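Local coordinates for protein endoglucanase (Clostridium thermocellum, PDB 2C4X) that forms the C-terminal PKD and CBM44 domains of a cellulosomal enzyme that probably degrades cellulose, the CBM44 module being a carbohydrate-binding module for beta-glucan chains, at residues N26-A31 / T60-Y65; K72-V77 / S86-I91; D20-E25 / K92-T97; N198-G203 / I215-P220. The protein carries 1 engineered substitution. One frame throughout, in Å; residues are numbered along the deposited sequence.

Overall arrangement
Interactions 1, 2 and 3 lie in the PKD domain and interaction 4 in the CBM44 module, on the other side of the chain's centre. Interaction 1 joins two strands of one PKD sheet and interaction 2 two strands of the other. The sheets pack together, with Val27 CG1 3.7 Å from Ile91 CD1 and Ala31 CB 3.6 Å from Leu75 CD2. Interaction 3 lies at the end of this domain nearer CBM44 and touches interaction 2, Pro21 CG to Ile91 CD1 3.7 Å. The side chain of Ile76 is about 13 Å from one bound calcium ion and that of Ser95 about 11 Å from the other. Interaction 4 comes nearest to interaction 3, about 10 Å between nearest atoms.

Interaction 1: N26-A31 / T60-Y65; sequences NVVFNA and TITYKY
Val27 O is approached by three groups of the facing strand: Tyr63 N donates to it at 3.0 Å, Thr62 CA brings a C-H to 3.2 Å, and the hydroxyl Thr62 OG1 also lies 3.2 Å away. The setting is an antiparallel sheet of the PKD beta-sandwich, in which strand 27-30 runs between 15-17 and 60-63. Thr62 OG1 stands anti to its backbone N (chi1 -173°), and Asn26 OD1 lies only 2.8 Å from it. Its single proton can serve either Asn26 OD1 or Val27 O, and the choice is not settled. Thr62 shares the exposed face with Val28, Asn30 and Thr60; Asn26, just beside the strand, turns its amide to the Thr62 hydroxyl, a meeting that suits short polar side chains. Val27 N returns a bond to Tyr63 O, and farther along the ladder two bonds join Phe29 and Ile61.

The face with Val27, Phe29, Ile61 and Tyr63 is largely apolar and turns to the opposing sheet, where Phe29 touches Val73 and Ile91. Phe29 CB rests on Ile61 CG2 at 3.9 Å. A flat ring suits Phe29's place, offering its edge at CE1 to Tyr63 CB and a face to Val27 CG1, offset toward the rim. The Tyr63 and Tyr65 hydroxyls bond outside the pair, to Asp50 and to the carbonyl of Phe48. The two rings meet each other as well: Tyr63 CE2 stands 3.7 Å above the plane of the Tyr65 ring, over its centre.

Interaction 2: K72-V77 / S86-I91; sequences KVKLIV and SFTATI
Lys72, at the start of the segment, lays CB against Thr88 CG2 at 4.2 Å, a contact of its aliphatic base. Val73 follows with a straight backbone bond, its N to Ala89 O at 2.7 Å, and Ala89 N returns one to Val73 O. On the apolar face Val73 CG2 meets Ile91 CG2 at 3.8 Å, the two side chains crossing obliquely; beta-branched residues suit a strand and give methyls to both the neighbouring strand and the core. Lys74 faces the other way. With CG anti to the backbone N (chi1 178°) and the chain extended beyond it, Lys74 CG passes Thr88 OG1 at 3.5 Å and CE reaches Ser86 CB at 3.6 Å. Its ammonium donates to a water, NZ to O 2.7 Å, that also contacts Ser86 OG. A long lysine suits this exposed face, its methylenes lying against the neighbouring strand and its charge reaching water.

The two strands form the beta hairpin 69-79/84-93, whose second strand is an edge of the four-stranded sheet of the PKD sandwich. Leu75 is next: Leu75 N to Phe87 O is 2.8 Å and nearly linear at 176°. Its side chain turns inward, onto Trp46, Phe14 and Ala31. Ile76, back on the outer face, places CG1 3.9 Å from Ser86 CB.

Interaction 3: D20-E25 / K92-T97; sequences DPVTDE and KVTSAT
Pro21 to Thr23 pass Val93 and Thr94 with the segments 53° apart in direction, and a single backbone bridge joins Val22 to Thr94: Thr94 N donates to Pro21 O at 3.2 Å and Thr23 N to Thr94 O at 2.9 Å. The chain then folds back in a type II turn from Val22 to Glu25, with Asp24 at positive phi. Glu25 N closes the turn on Val22 O, and Glu25 OE1 accepts Val22 N at 2.9 Å.

Of the side chains, Thr23 uses both its branches. Its OG1 stands between the backbone N and the carbonyl carbon (chi1 52°), where it accepts Ala96 N at 3.1 Å, while its methyl CG2 touches Val93 CG1 at 3.8 Å. One hydroxyl and one methyl thus serve a backbone N-H and an apolar neighbour. Pro21 needs no partner for its nitrogen and presents a ring: CG meets Val93 CG2 at 4.0 Å, the two side chains crossing at about a right angle. Val22 CG2 lies against Ala96 CB at 3.9 Å, a small partner for a branched residue.

The loop between strands 15-17 and 27-30 is thereby joined to the end of strand 84-93 and the chain just after it. Val93 also packs on Tyr65 and on Tyr71 of strand 69-79, and Asp24 bonds through its backbone to Tyr65.

Interaction 4: N198-G203 / I215-P220; sequences NSTWKG and ITLTLP
Thr200 carries this contact across the edge of the CBM44 beta-sandwich, where strand 198-203 of one five-stranded sheet faces strand 211-218 of the other. Its CB approaches Thr216 O at 3.4 Å and has Ile215 CG2 a little farther off. From CB the hydroxyl OG1, anti to the carbonyl carbon (chi1 -57°), donates to Thr216 O at 2.7 Å, and it meets that oxygen on a lone pair in the carbonyl plane, with 143° at the oxygen. The same OG1 lies 3.5 Å from Leu217 CD1. The remaining branch, CG2, anti to the backbone N, rests on Ile215 CG2 at 3.5 Å. Threonine suits the place because its polar branch takes up a carbonyl while its methyl meets an isoleucine. Thr200 slides past Ile215 and Leu217 in the opposite direction, as side chains of two facing sheets can. Leu217 CD1 also reaches the backbone at Ser199 C.

No backbone hydrogen bond spans the segments; side chains make the join. Lys202 adds its aliphatic part, with CG 4.1 Å from Ile215 CD1. Within the sheets, Thr200 bonds through its backbone to Pro183 and Leu217 to Met166. At the far end Asn198 and Pro220 reach toward each other tip to tip. There the Asn198 amide divides its work: ND2 donates to Ile185 O in strand 178-187 and lies 3.9 Å from Leu219 CD1, while OD1 touches Pro220 CD at 3.2 Å.

Interaction 1: N26-A31 / T60-Y65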
loop_
_atom_site.group_PDB
_atom_site.type_symbol
_atom_site.label_atom_id
_atom_site.label_comp_id
_atom_site.label_asym_id
_atom_site.label_seq_id
_atom_site.Cartn_x
_atom_site.Cartn_y
_atom_site.Cartn_z
ATOM N N ASN A 26 -5.720 20.078 0.204
ATOM C CA ASN A 26 -6.059 20.662 -1.088
ATOM C C ASN A 26 -5.290 20.035 -2.239
ATOM O O ASN A 26 -4.062 19.882 -2.174
ATOM C CB ASN A 26 -5.833 22.166 -1.098
ATOM C CG ASN A 26 -6.969 22.915 -0.470
ATOM O OD1 ASN A 26 -7.874 23.391 -1.160
ATOM N ND2 ASN A 26 -6.954 23.000 0.830
ATOM N N VAL A 27 -6.052 19.659 -3.268
ATOM C CA VAL A 27 -5.540 19.188 -4.545
ATOM C C VAL A 27 -5.849 20.286 -5.561
ATOM O O VAL A 27 -6.980 20.757 -5.648
ATOM C CB VAL A 27 -6.239 17.879 -4.996
ATOM C CG1 VAL A 27 -5.685 17.400 -6.346
ATOM C CG2 VAL A 27 -6.063 16.783 -3.949
ATOM N N VAL A 28 -4.847 20.718 -6.315
ATOM C CA VAL A 28 -5.106 21.669 -7.379
ATOM C C VAL A 28 -5.188 20.912 -8.694
ATOM O O VAL A 28 -4.217 20.293 -9.114
ATOM C CB VAL A 28 -4.039 22.788 -7.455
ATOM C CG1 VAL A 28 -4.307 23.697 -8.662
ATOM C CG2 VAL A 28 -4.019 23.596 -6.163
ATOM N N PHE A 29 -6.356 20.953 -9.330
ATOM C CA PHE A 29 -6.524 20.373 -10.656
ATOM C C PHE A 29 -6.276 21.461 -11.681
ATOM O O PHE A 29 -6.814 22.566 -11.574
ATOM C CB PHE A 29 -7.933 19.776 -10.823
ATOM C CG PHE A 29 -8.193 18.592 -9.928
ATOM C CD1 PHE A 29 -8.729 18.770 -8.651
ATOM C CD2 PHE A 29 -7.896 17.302 -10.361
ATOM C CE1 PHE A 29 -8.988 17.665 -7.821
ATOM C CE2 PHE A 29 -8.127 16.194 -9.542
ATOM C CZ PHE A 29 -8.677 16.374 -8.267
ATOM N N ASN A 30 -5.458 21.144 -12.673
ATOM C CA ASN A 30 -5.012 22.139 -13.631
ATOM C C ASN A 30 -5.300 21.681 -15.058
ATOM O O ASN A 30 -4.604 20.829 -15.599
ATOM C CB ASN A 30 -3.518 22.417 -13.412
ATOM C CG ASN A 30 -3.009 23.579 -14.232
ATOM O OD1 ASN A 30 -3.475 23.826 -15.341
ATOM N ND2 ASN A 30 -2.037 24.303 -13.688
ATOM N N ALA A 31 -6.342 22.250 -15.657
ATOM C CA ALA A 31 -6.735 21.919 -17.029
ATOM C C ALA A 31 -6.191 22.912 -18.060
ATOM O O ALA A 31 -6.739 23.029 -19.159
ATOM C CB ALA A 31 -8.257 21.845 -17.123
ATOM N N THR A 60 -8.183 26.185 -13.672
ATOM C CA THR A 60 -7.809 25.535 -12.412
ATOM C C THR A 60 -8.955 25.509 -11.392
ATOM O O THR A 60 -9.885 26.312 -11.452
ATOM C CB THR A 60 -6.520 26.115 -11.770
ATOM O OG1 THR A 60 -6.824 27.362 -11.142
ATOM C CG2 THR A 60 -5.403 26.305 -12.808
ATOM N N ILE A 61 -8.886 24.551 -10.473
ATOM C CA ILE A 61 -9.863 24.409 -9.405
ATOM C C ILE A 61 -9.153 23.665 -8.278
ATOM O O ILE A 61 -8.256 22.859 -8.528
ATOM C CB ILE A 61 -11.175 23.677 -9.878
ATOM C CG1 ILE A 61 -12.330 23.930 -8.887
ATOM C CG2 ILE A 61 -10.943 22.162 -10.113
ATOM C CD1 ILE A 61 -13.750 23.752 -9.466
ATOM N N THR A 62 -9.520 23.966 -7.043
ATOM C CA THR A 62 -8.969 23.245 -5.906
ATOM C C THR A 62 -10.077 22.464 -5.201
ATOM O O THR A 62 -11.247 22.881 -5.202
ATOM C CB THR A 62 -8.149 24.176 -4.938
ATOM O OG1 THR A 62 -7.509 23.385 -3.930
ATOM C CG2 THR A 62 -9.033 25.222 -4.266
ATOM N N TYR A 63 -9.702 21.328 -4.621
ATOM C CA TYR A 63 -10.651 20.377 -4.063
ATOM C C TYR A 63 -10.031 19.552 -2.925
ATOM O O TYR A 63 -8.834 19.275 -2.939
ATOM C CB TYR A 63 -11.190 19.447 -5.171
ATOM C CG TYR A 63 -12.435 18.718 -4.747
ATOM C CD1 TYR A 63 -13.649 19.393 -4.644
ATOM C CD2 TYR A 63 -12.395 17.366 -4.392
ATOM C CE1 TYR A 63 -14.791 18.751 -4.219
ATOM C CE2 TYR A 63 -13.542 16.706 -3.970
ATOM C CZ TYR A 63 -14.735 17.404 -3.886
ATOM O OH TYR A 63 -15.886 16.782 -3.455
ATOM N N LYS A 64 -10.861 19.160 -1.956
ATOM C CA LYS A 64 -10.451 18.327 -0.824
ATOM C C LYS A 64 -11.346 17.100 -0.728
ATOM O O LYS A 64 -12.569 17.217 -0.821
ATOM C CB LYS A 64 -10.576 19.109 0.493
ATOM C CG LYS A 64 -9.737 20.361 0.583
ATOM C CD LYS A 64 -9.977 21.110 1.892
ATOM C CE LYS A 64 -11.057 22.156 1.736
ATOM N NZ LYS A 64 -11.204 23.023 2.965
ATOM N N TYR A 65 -10.741 15.929 -0.531
ATOM C CA TYR A 65 -11.504 14.697 -0.319
ATOM C C TYR A 65 -11.549 14.385 1.171
ATOM O O TYR A 65 -10.532 14.459 1.868
ATOM C CB TYR A 65 -10.883 13.525 -1.081
ATOM C CG TYR A 65 -11.003 13.632 -2.581
ATOM C CD1 TYR A 65 -12.132 13.142 -3.241
ATOM C CD2 TYR A 65 -9.998 14.233 -3.338
ATOM C CE1 TYR A 65 -12.250 13.231 -4.632
ATOM C CE2 TYR A 65 -10.104 14.331 -4.737
ATOM C CZ TYR A 65 -11.237 13.822 -5.370
ATOM O OH TYR A 65 -11.368 13.901 -6.737
HETATM O O HOH W 1 -9.002 24.659 2.829
#

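Interaction 2: K72-V77 / S86-I91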
loop_
_atom_site.group_PDB
_atom_site.type_symbol
_atom_site.label_atom_id
_atom_site.label_comp_id
_atom_site.label_asym_id
_atom_site.label_seq_id
_atom_site.Cartn_x
_atom_site.Cartn_y
_atom_site.Cartn_z
ATOM N N LYS A 72 -12.286 8.543 -9.575
ATOM C CA LYS A 72 -12.188 8.884 -10.993
ATOM C C LYS A 72 -12.633 10.329 -11.178
ATOM O O LYS A 72 -13.774 10.667 -10.876
ATOM C CB LYS A 72 -13.059 7.958 -11.847
ATOM C CG LYS A 72 -12.706 6.486 -11.731
ATOM C CD LYS A 72 -13.779 5.581 -12.369
ATOM C CE LYS A 72 -13.617 5.451 -13.869
ATOM N NZ LYS A 72 -14.339 4.226 -14.378
ATOM N N VAL A 73 -11.727 11.174 -11.656
ATOM C CA VAL A 73 -12.021 12.588 -11.869
ATOM C C VAL A 73 -12.217 12.781 -13.360
ATOM O O VAL A 73 -11.314 12.490 -14.148
ATOM C CB VAL A 73 -10.897 13.508 -11.318
ATOM C CG1 VAL A 73 -11.226 15.011 -11.566
ATOM C CG2 VAL A 73 -10.679 13.222 -9.830
ATOM N N LYS A 74 -13.423 13.209 -13.741
ATOM C CA LYS A 74 -13.751 13.460 -15.129
ATOM C C LYS A 74 -13.861 14.955 -15.387
ATOM O O LYS A 74 -14.603 15.661 -14.699
ATOM C CB LYS A 74 -15.063 12.762 -15.524
ATOM C CG LYS A 74 -15.483 13.024 -16.975
ATOM C CD LYS A 74 -16.751 12.260 -17.299
ATOM C CE LYS A 74 -17.020 12.223 -18.787
ATOM N NZ LYS A 74 -18.397 11.677 -19.079
ATOM N N LEU A 75 -13.117 15.430 -16.386
ATOM C CA LEU A 75 -13.234 16.804 -16.834
ATOM C C LEU A 75 -13.934 16.833 -18.173
ATOM O O LEU A 75 -13.555 16.106 -19.089
ATOM C CB LEU A 75 -11.847 17.443 -16.994
ATOM C CG LEU A 75 -11.754 18.757 -17.790
ATOM C CD1 LEU A 75 -12.373 19.922 -16.994
ATOM C CD2 LEU A 75 -10.288 19.053 -18.161
ATOM N N ILE A 76 -14.940 17.695 -18.290
ATOM C CA ILE A 76 -15.522 18.026 -19.577
ATOM C C ILE A 76 -15.253 19.502 -19.893
ATOM O O ILE A 76 -15.535 20.399 -19.093
ATOM C CB ILE A 76 -17.034 17.721 -19.630
ATOM C CG1 ILE A 76 -17.291 16.224 -19.413
ATOM C CG2 ILE A 76 -17.642 18.156 -20.980
ATOM C CD1 ILE A 76 -18.756 15.871 -19.126
ATOM N N VAL A 77 -14.712 19.728 -21.083
ATOM C CA VAL A 77 -14.391 21.050 -21.576
ATOM C C VAL A 77 -15.346 21.366 -22.724
ATOM O O VAL A 77 -15.522 20.551 -23.636
ATOM C CB VAL A 77 -12.906 21.077 -22.046
ATOM C CG1 VAL A 77 -12.613 22.274 -22.898
ATOM C CG2 VAL A 77 -11.968 21.041 -20.851
ATOM N N SER A 86 -14.027 15.081 -23.171
ATOM C CA SER A 86 -13.776 14.687 -21.798
ATOM C C SER A 86 -12.433 13.983 -21.639
ATOM O O SER A 86 -11.943 13.328 -22.576
ATOM C CB SER A 86 -14.921 13.811 -21.271
ATOM O OG SER A 86 -14.815 12.476 -21.722
ATOM N N PHE A 87 -11.858 14.132 -20.446
ATOM C CA PHE A 87 -10.609 13.487 -20.045
ATOM C C PHE A 87 -10.840 12.999 -18.618
ATOM O O PHE A 87 -11.288 13.774 -17.763
ATOM C CB PHE A 87 -9.455 14.506 -20.073
ATOM C CG PHE A 87 -8.076 13.914 -19.797
ATOM C CD1 PHE A 87 -7.540 13.920 -18.501
ATOM C CD2 PHE A 87 -7.295 13.410 -20.836
ATOM C CE1 PHE A 87 -6.257 13.395 -18.256
ATOM C CE2 PHE A 87 -6.012 12.904 -20.593
ATOM C CZ PHE A 87 -5.498 12.896 -19.303
ATOM N N THR A 88 -10.548 11.731 -18.368
ATOM C CA THR A 88 -10.739 11.130 -17.046
ATOM C C THR A 88 -9.414 10.593 -16.522
ATOM O O THR A 88 -8.682 9.907 -17.242
ATOM C CB THR A 88 -11.809 9.984 -17.086
ATOM O OG1 THR A 88 -13.053 10.521 -17.549
ATOM C CG2 THR A 88 -12.031 9.361 -15.713
ATOM N N ALA A 89 -9.092 10.928 -15.276
ATOM C CA ALA A 89 -7.908 10.372 -14.634
ATOM C C ALA A 89 -8.274 9.948 -13.219
ATOM O O ALA A 89 -9.319 10.348 -12.690
ATOM C CB ALA A 89 -6.752 11.387 -14.628
ATOM N N THR A 90 -7.408 9.144 -12.612
ATOM C CA THR A 90 -7.652 8.589 -11.293
ATOM C C THR A 90 -6.771 9.283 -10.251
ATOM O O THR A 90 -5.601 9.568 -10.508
ATOM C CB THR A 90 -7.389 7.048 -11.307
ATOM O OG1 THR A 90 -8.499 6.388 -11.928
ATOM C CG2 THR A 90 -7.228 6.501 -9.912
ATOM N N ILE A 91 -7.341 9.556 -9.082
ATOM C CA ILE A 91 -6.573 10.075 -7.956
ATOM C C ILE A 91 -6.784 9.187 -6.723
ATOM O O ILE A 91 -7.927 8.837 -6.377
ATOM C CB ILE A 91 -6.929 11.581 -7.661
ATOM C CG1 ILE A 91 -5.950 12.209 -6.651
ATOM C CG2 ILE A 91 -8.402 11.747 -7.207
ATOM C CD1 ILE A 91 -6.121 13.734 -6.521
HETATM O O HOH W 2 -17.969 11.936 -21.728
#

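Interaction 3: D20-E25 / K92-T97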
loop_
_atom_site.group_PDB
_atom_site.type_symbol
_atom_site.label_atom_id
_atom_site.label_comp_id
_atom_site.label_asym_id
_atom_site.label_seq_id
_atom_site.Cartn_x
_atom_site.Cartn_y
_atom_site.Cartn_z
ATOM N N ASP A 20 -0.110 12.501 -4.621
ATOM C CA ASP A 20 -0.479 11.570 -3.555
ATOM C C ASP A 20 -1.113 12.294 -2.359
ATOM O O ASP A 20 -0.527 12.326 -1.269
ATOM C CB ASP A 20 0.778 10.827 -3.087
ATOM C CG ASP A 20 1.865 11.779 -2.561
ATOM O OD1 ASP A 20 1.906 12.967 -2.979
ATOM O OD2 ASP A 20 2.674 11.336 -1.721
ATOM N N PRO A 21 -2.316 12.871 -2.545
ATOM C CA PRO A 21 -2.908 13.670 -1.463
ATOM C C PRO A 21 -3.391 12.836 -0.270
ATOM O O PRO A 21 -3.640 11.637 -0.405
ATOM C CB PRO A 21 -4.110 14.332 -2.151
ATOM C CG PRO A 21 -4.486 13.354 -3.224
ATOM C CD PRO A 21 -3.194 12.818 -3.732
ATOM N N VAL A 22 -3.518 13.473 0.887
ATOM C CA VAL A 22 -4.202 12.853 2.008
ATOM C C VAL A 22 -5.598 13.482 2.169
ATOM O O VAL A 22 -5.936 14.484 1.509
ATOM C CB VAL A 22 -3.373 12.894 3.335
ATOM C CG1 VAL A 22 -2.031 12.172 3.156
ATOM C CG2 VAL A 22 -3.162 14.320 3.831
ATOM N N THR A 23 -6.409 12.888 3.036
ATOM C CA THR A 23 -7.739 13.413 3.273
ATOM C C THR A 23 -7.636 14.835 3.798
ATOM O O THR A 23 -6.736 15.153 4.606
ATOM C CB THR A 23 -8.560 12.522 4.226
ATOM O OG1 THR A 23 -7.812 12.261 5.421
ATOM C CG2 THR A 23 -8.874 11.204 3.548
ATOM N N ASP A 24 -8.532 15.679 3.280
ATOM C CA ASP A 24 -8.682 17.081 3.652
ATOM C C ASP A 24 -7.495 17.976 3.258
ATOM O O ASP A 24 -7.378 19.107 3.722
ATOM C CB ASP A 24 -9.056 17.206 5.135
ATOM C CG ASP A 24 -10.501 16.753 5.412
ATOM O OD1 ASP A 24 -11.459 17.276 4.759
ATOM O OD2 ASP A 24 -10.677 15.864 6.284
ATOM N N GLU A 25 -6.629 17.464 2.388
ATOM C CA GLU A 25 -5.548 18.255 1.813
ATOM C C GLU A 25 -6.028 18.811 0.474
ATOM O O GLU A 25 -6.679 18.101 -0.301
ATOM C CB GLU A 25 -4.315 17.376 1.598
ATOM C CG GLU A 25 -3.170 18.072 0.882
ATOM C CD GLU A 25 -1.924 17.223 0.776
ATOM O OE1 GLU A 25 -2.026 15.978 0.796
ATOM O OE2 GLU A 25 -0.830 17.815 0.669
ATOM N N LYS A 92 -5.682 8.822 -6.073
ATOM C CA LYS A 92 -5.741 8.064 -4.833
ATOM C C LYS A 92 -5.503 8.968 -3.627
ATOM O O LYS A 92 -4.530 9.724 -3.573
ATOM C CB LYS A 92 -4.754 6.886 -4.852
ATOM C CG LYS A 92 -4.849 6.010 -3.608
ATOM C CD LYS A 92 -3.863 4.841 -3.623
ATOM C CE LYS A 92 -3.617 4.355 -2.197
ATOM N NZ LYS A 92 -2.853 3.079 -2.166
ATOM N N VAL A 93 -6.412 8.889 -2.663
ATOM C CA VAL A 93 -6.341 9.693 -1.451
ATOM C C VAL A 93 -6.152 8.731 -0.277
ATOM O O VAL A 93 -6.888 7.744 -0.141
ATOM C CB VAL A 93 -7.627 10.545 -1.256
ATOM C CG1 VAL A 93 -7.546 11.423 0.015
ATOM C CG2 VAL A 93 -7.914 11.423 -2.507
ATOM N N THR A 94 -5.156 9.020 0.559
ATOM C CA THR A 94 -4.869 8.191 1.723
ATOM C C THR A 94 -5.234 8.968 2.985
ATOM O O THR A 94 -5.375 10.200 2.953
ATOM C CB THR A 94 -3.385 7.724 1.773
ATOM O OG1 THR A 94 -2.527 8.858 1.924
ATOM C CG2 THR A 94 -2.997 6.968 0.499
ATOM N N SER A 95 -5.409 8.245 4.084
ATOM C CA SER A 95 -5.829 8.843 5.351
ATOM C C SER A 95 -4.764 9.805 5.897
ATOM O O SER A 95 -3.578 9.480 5.897
ATOM C CB SER A 95 -6.110 7.733 6.362
ATOM O OG SER A 95 -6.961 8.210 7.387
ATOM N N ALA A 96 -5.190 10.978 6.361
ATOM C CA ALA A 96 -4.264 11.978 6.915
ATOM C C ALA A 96 -3.673 11.510 8.234
ATOM O O ALA A 96 -2.498 11.759 8.510
ATOM C CB ALA A 96 -4.953 13.322 7.096
ATOM N N THR A 97 -4.498 10.847 9.041
ATOM C CA THR A 97 -4.079 10.279 10.320
ATOM C C THR A 97 -4.683 8.892 10.439
ATOM O O THR A 97 -5.594 8.537 9.691
ATOM C CB THR A 97 -4.546 11.135 11.530
ATOM O OG1 THR A 97 -5.978 11.220 11.540
ATOM C CG2 THR A 97 -3.961 12.550 11.476
HETATM O O HOH W 3 -0.797 9.944 0.204
HETATM O O HOH W 4 -2.468 9.281 -2.059
#

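Interaction 4: N198-G203 / I215-P220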
loop_
_atom_site.group_PDB
_atom_site.type_symbol
_atom_site.label_atom_id
_atom_site.label_comp_id
_atom_site.label_asym_id
_atom_site.label_seq_id
_atom_site.Cartn_x
_atom_site.Cartn_y
_atom_site.Cartn_z
ATOM N N ASN A 198 4.428 -20.130 -0.010
ATOM C CA ASN A 198 4.349 -18.950 -0.871
ATOM C C ASN A 198 5.107 -17.817 -0.213
ATOM O O ASN A 198 4.870 -17.516 0.960
ATOM C CB ASN A 198 2.891 -18.542 -1.088
ATOM C CG ASN A 198 2.037 -19.702 -1.552
ATOM O OD1 ASN A 198 2.000 -20.012 -2.737
ATOM N ND2 ASN A 198 1.371 -20.369 -0.614
ATOM N N SER A 199 6.019 -17.186 -0.949
ATOM C CA SER A 199 6.812 -16.108 -0.364
ATOM C C SER A 199 7.291 -15.112 -1.406
ATOM O O SER A 199 7.303 -15.401 -2.602
ATOM C CB SER A 199 8.017 -16.670 0.401
ATOM O OG SER A 199 9.042 -17.068 -0.491
ATOM N N THR A 200 7.699 -13.940 -0.945
ATOM C CA THR A 200 8.333 -12.974 -1.827
ATOM C C THR A 200 9.766 -12.754 -1.350
ATOM O O THR A 200 10.036 -11.950 -0.457
ATOM C CB THR A 200 7.515 -11.680 -1.928
ATOM O OG1 THR A 200 6.192 -12.013 -2.370
ATOM C CG2 THR A 200 8.147 -10.704 -2.938
ATOM N N TRP A 201 10.676 -13.507 -1.956
ATOM C CA TRP A 201 12.071 -13.523 -1.560
ATOM C C TRP A 201 12.775 -12.239 -2.008
ATOM O O TRP A 201 12.736 -11.878 -3.189
ATOM C CB TRP A 201 12.755 -14.760 -2.146
ATOM C CG TRP A 201 14.125 -15.008 -1.615
ATOM C CD1 TRP A 201 14.457 -15.728 -0.501
ATOM C CD2 TRP A 201 15.360 -14.537 -2.177
ATOM N NE1 TRP A 201 15.825 -15.744 -0.340
ATOM C CE2 TRP A 201 16.403 -15.013 -1.346
ATOM C CE3 TRP A 201 15.686 -13.768 -3.304
ATOM C CZ2 TRP A 201 17.750 -14.741 -1.603
ATOM C CZ3 TRP A 201 17.028 -13.492 -3.557
ATOM C CH2 TRP A 201 18.043 -13.981 -2.710
ATOM N N LYS A 202 13.385 -11.542 -1.047
ATOM C CA LYS A 202 14.208 -10.360 -1.320
ATOM C C LYS A 202 15.595 -10.557 -0.727
ATOM O O LYS A 202 15.730 -10.771 0.477
ATOM C CB LYS A 202 13.586 -9.096 -0.710
ATOM C CG LYS A 202 12.244 -8.691 -1.290
ATOM C CD LYS A 202 12.375 -8.172 -2.716
ATOM C CE LYS A 202 11.072 -7.530 -3.183
ATOM N NZ LYS A 202 10.968 -7.480 -4.672
ATOM N N GLY A 203 16.619 -10.493 -1.569
ATOM C CA GLY A 203 17.999 -10.507 -1.095
ATOM C C GLY A 203 18.305 -9.220 -0.354
ATOM O O GLY A 203 17.743 -8.163 -0.665
ATOM N N ILE A 215 6.401 -4.614 0.143
ATOM C CA ILE A 215 6.535 -5.910 -0.528
ATOM C C ILE A 215 5.166 -6.588 -0.595
ATOM O O ILE A 215 4.483 -6.723 0.420
ATOM C CB ILE A 215 7.560 -6.834 0.199
ATOM C CG1 ILE A 215 8.912 -6.133 0.362
ATOM C CG2 ILE A 215 7.742 -8.155 -0.554
ATOM C CD1 ILE A 215 9.831 -6.770 1.405
ATOM N N THR A 216 4.755 -6.985 -1.797
ATOM C CA THR A 216 3.483 -7.690 -1.961
ATOM C C THR A 216 3.661 -9.202 -2.076
ATOM O O THR A 216 4.737 -9.699 -2.436
ATOM C CB THR A 216 2.666 -7.191 -3.175
ATOM O OG1 THR A 216 3.365 -7.505 -4.382
ATOM C CG2 THR A 216 2.407 -5.683 -3.094
ATOM N N LEU A 217 2.581 -9.922 -1.789
ATOM C CA LEU A 217 2.570 -11.377 -1.844
ATOM C C LEU A 217 1.163 -11.855 -2.189
ATOM O O LEU A 217 0.193 -11.425 -1.564
ATOM C CB LEU A 217 3.014 -11.941 -0.492
ATOM C CG LEU A 217 2.874 -13.449 -0.266
ATOM C CD1 LEU A 217 3.783 -14.226 -1.190
ATOM C CD2 LEU A 217 3.158 -13.777 1.167
ATOM N N THR A 218 1.050 -12.731 -3.185
ATOM C CA THR A 218 -0.245 -13.303 -3.548
ATOM C C THR A 218 -0.378 -14.755 -3.093
ATOM O O THR A 218 0.492 -15.592 -3.381
ATOM C CB THR A 218 -0.511 -13.201 -5.069
ATOM O OG1 THR A 218 -0.367 -11.842 -5.476
ATOM C CG2 THR A 218 -1.922 -13.670 -5.423
ATOM N N LEU A 219 -1.458 -15.043 -2.365
ATOM C CA LEU A 219 -1.862 -16.425 -2.119
ATOM C C LEU A 219 -2.534 -16.934 -3.401
ATOM O O LEU A 219 -3.541 -16.373 -3.820
ATOM C CB LEU A 219 -2.824 -16.517 -0.924
ATOM C CG LEU A 219 -3.332 -17.927 -0.572
ATOM C CD1 LEU A 219 -2.182 -18.797 -0.048
ATOM C CD2 LEU A 219 -4.470 -17.884 0.441
ATOM N N PRO A 220 -1.964 -17.976 -4.044
ATOM C CA PRO A 220 -2.515 -18.455 -5.318
ATOM C C PRO A 220 -3.976 -18.905 -5.230
ATOM O O PRO A 220 -4.421 -19.412 -4.194
ATOM C CB PRO A 220 -1.605 -19.638 -5.674
ATOM C CG PRO A 220 -0.335 -19.366 -4.941
ATOM C CD PRO A 220 -0.767 -18.743 -3.646
#